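Local coordinates for protein Agap007691-pb (Anopheles gambiae, PDB 5C98) that is of unknown function but, as a member of the serpin family, probably inhibits serine proteases, at residues 51-56 and 169-174. Numbering follows the deposited sequence.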
loop_
_atom_site.group_PDB
_atom_site.type_symbol
_atom_site.label_atom_id
_atom_site.label_comp_id
_atom_site.label_asym_id
_atom_site.label_seq_id
_atom_site.Cartn_x
_atom_site.Cartn_y
_atom_site.Cartn_z
ATOM N N SER A 51 -11.978 -4.650 6.834
ATOM C CA SER A 51 -13.087 -4.136 7.627
ATOM C C SER A 51 -14.438 -4.564 7.077
ATOM O O SER A 51 -15.433 -4.562 7.815
ATOM C CB SER A 51 -13.049 -2.603 7.641
ATOM O OG SER A 51 -12.121 -2.110 8.575
ATOM N N MET A 52 -14.519 -4.872 5.776
ATOM C CA MET A 52 -15.786 -5.333 5.202
ATOM C C MET A 52 -16.275 -6.585 5.905
ATOM O O MET A 52 -17.478 -6.840 5.947
ATOM C CB MET A 52 -15.632 -5.608 3.700
ATOM C CG MET A 52 -15.182 -4.419 2.887
ATOM S SD MET A 52 -15.350 -4.679 1.112
ATOM C CE MET A 52 -14.114 -5.958 0.858
ATOM N N PHE A 53 -15.362 -7.386 6.451
ATOM C CA PHE A 53 -15.772 -8.602 7.143
ATOM C C PHE A 53 -16.131 -8.370 8.604
ATOM O O PHE A 53 -16.659 -9.277 9.247
ATOM C CB PHE A 53 -14.643 -9.627 7.024
ATOM C CG PHE A 53 -14.399 -10.052 5.621
ATOM C CD1 PHE A 53 -15.108 -11.105 5.089
ATOM C CD2 PHE A 53 -13.527 -9.345 4.797
ATOM C CE1 PHE A 53 -14.913 -11.497 3.775
ATOM C CE2 PHE A 53 -13.344 -9.726 3.468
ATOM C CZ PHE A 53 -14.038 -10.803 2.968
ATOM N N TYR A 54 -15.860 -7.186 9.156
ATOM C CA TYR A 54 -16.146 -6.941 10.565
ATOM C C TYR A 54 -17.587 -7.197 10.948
ATOM O O TYR A 54 -17.811 -7.812 11.999
ATOM C CB TYR A 54 -15.746 -5.500 10.877
ATOM C CG TYR A 54 -15.985 -4.986 12.276
ATOM C CD1 TYR A 54 -15.290 -5.523 13.355
ATOM C CD2 TYR A 54 -16.803 -3.897 12.498
ATOM C CE1 TYR A 54 -15.448 -5.024 14.609
ATOM C CE2 TYR A 54 -16.981 -3.389 13.752
ATOM C CZ TYR A 54 -16.292 -3.949 14.809
ATOM O OH TYR A 54 -16.439 -3.442 16.079
ATOM N N PRO A 55 -18.587 -6.793 10.164
ATOM C CA PRO A 55 -19.975 -7.088 10.558
ATOM C C PRO A 55 -20.309 -8.571 10.565
ATOM O O PRO A 55 -21.319 -8.952 11.172
ATOM C CB PRO A 55 -20.809 -6.332 9.511
ATOM C CG PRO A 55 -19.864 -5.388 8.858
ATOM C CD PRO A 55 -18.530 -5.998 8.928
ATOM N N LEU A 56 -19.511 -9.403 9.906
ATOM C CA LEU A 56 -19.748 -10.836 9.792
ATOM C C LEU A 56 -18.966 -11.631 10.811
ATOM O O LEU A 56 -19.064 -12.855 10.848
ATOM C CB LEU A 56 -19.334 -11.304 8.388
ATOM C CG LEU A 56 -19.981 -10.487 7.266
ATOM C CD1 LEU A 56 -19.835 -11.178 5.941
ATOM C CD2 LEU A 56 -21.449 -10.221 7.544
ATOM N N LEU A 169 -12.623 -18.761 0.927
ATOM C CA LEU A 169 -12.777 -17.310 0.991
ATOM C C LEU A 169 -11.405 -16.670 0.907
ATOM O O LEU A 169 -10.545 -16.950 1.749
ATOM C CB LEU A 169 -13.415 -16.916 2.317
ATOM C CG LEU A 169 -13.616 -15.432 2.562
ATOM C CD1 LEU A 169 -14.697 -14.857 1.636
ATOM C CD2 LEU A 169 -14.028 -15.191 4.023
ATOM N N MET A 170 -11.206 -15.771 -0.062
ATOM C CA MET A 170 -9.935 -15.079 -0.210
ATOM C C MET A 170 -10.171 -13.633 -0.592
ATOM O O MET A 170 -11.151 -13.305 -1.265
ATOM C CB MET A 170 -9.083 -15.703 -1.304
ATOM C CG MET A 170 -8.840 -17.192 -1.078
ATOM S SD MET A 170 -7.520 -17.846 -2.119
ATOM C CE MET A 170 -6.105 -17.201 -1.262
ATOM N N LEU A 171 -9.269 -12.770 -0.128
ATOM C CA LEU A 171 -9.395 -11.330 -0.281
ATOM C C LEU A 171 -8.170 -10.788 -1.000
ATOM O O LEU A 171 -7.059 -11.288 -0.804
ATOM C CB LEU A 171 -9.497 -10.653 1.103
ATOM C CG LEU A 171 -9.658 -9.130 1.142
ATOM C CD1 LEU A 171 -10.942 -8.676 0.441
ATOM C CD2 LEU A 171 -9.636 -8.698 2.600
ATOM N N PHE A 172 -8.361 -9.758 -1.825
ATOM C CA PHE A 172 -7.307 -9.116 -2.592
ATOM C C PHE A 172 -7.455 -7.608 -2.520
ATOM O O PHE A 172 -8.572 -7.094 -2.506
ATOM C CB PHE A 172 -7.331 -9.616 -4.043
ATOM C CG PHE A 172 -7.270 -11.102 -4.110
ATOM C CD1 PHE A 172 -6.044 -11.752 -4.161
ATOM C CD2 PHE A 172 -8.414 -11.864 -4.048
ATOM C CE1 PHE A 172 -6.000 -13.135 -4.165
ATOM C CE2 PHE A 172 -8.357 -13.229 -4.030
ATOM C CZ PHE A 172 -7.156 -13.864 -4.101
ATOM N N SER A 173 -6.316 -6.909 -2.440
ATOM C CA SER A 173 -6.268 -5.452 -2.432
ATOM C C SER A 173 -5.258 -5.008 -3.468
ATOM O O SER A 173 -4.112 -5.464 -3.446
ATOM C CB SER A 173 -5.789 -4.972 -1.065
ATOM O OG SER A 173 -5.300 -3.635 -1.163
ATOM N N GLY A 174 -5.662 -4.116 -4.355
ATOM C CA GLY A 174 -4.739 -3.447 -5.253
ATOM C C GLY A 174 -4.731 -1.958 -4.985
ATOM O O GLY A 174 -5.804 -1.349 -5.018
#
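Phe53 reaches from the turn after helix 43-51 to strand 169-177 and sets its ring between Leu169 and Leu171, two leucines that point to the same side of the strand. Phe53 CE1 lies 3.8 Å from Leu169 CD2, and Phe53 CE2 lies 3.9 Å from Leu171 CD2. Both methyls come up obliquely to the ring; the leucine side chains run antiparallel to that of Phe53 and overlap it near their ends. In each leucine CG is trans to N (chi1 179° and -179°), which extends the branch toward the turn. Met52 adds a looser touch: its chain turns at the last torsion (chi3 -67°) and brings CE to 4.2 Å from Leu171 CD1. A type I turn, closed by the Tyr54 N to Ser51 O hydrogen bond, presents Met52 and Phe53 together. Phe117 of helix 111-119 meets the Phe53 ring. Strand 169-177 pairs with antiparallel 95-104 and parallel 320-328, as expected for strand 3 of serpin beta-sheet A without an inserted reactive loop; the turn joining helices 43-51 and 59-69 packs onto this sheet. All four touching residues are buried and apolar, implying that turn and strand segment cohere through dispersion and exclusion of water, without polar bonds between them.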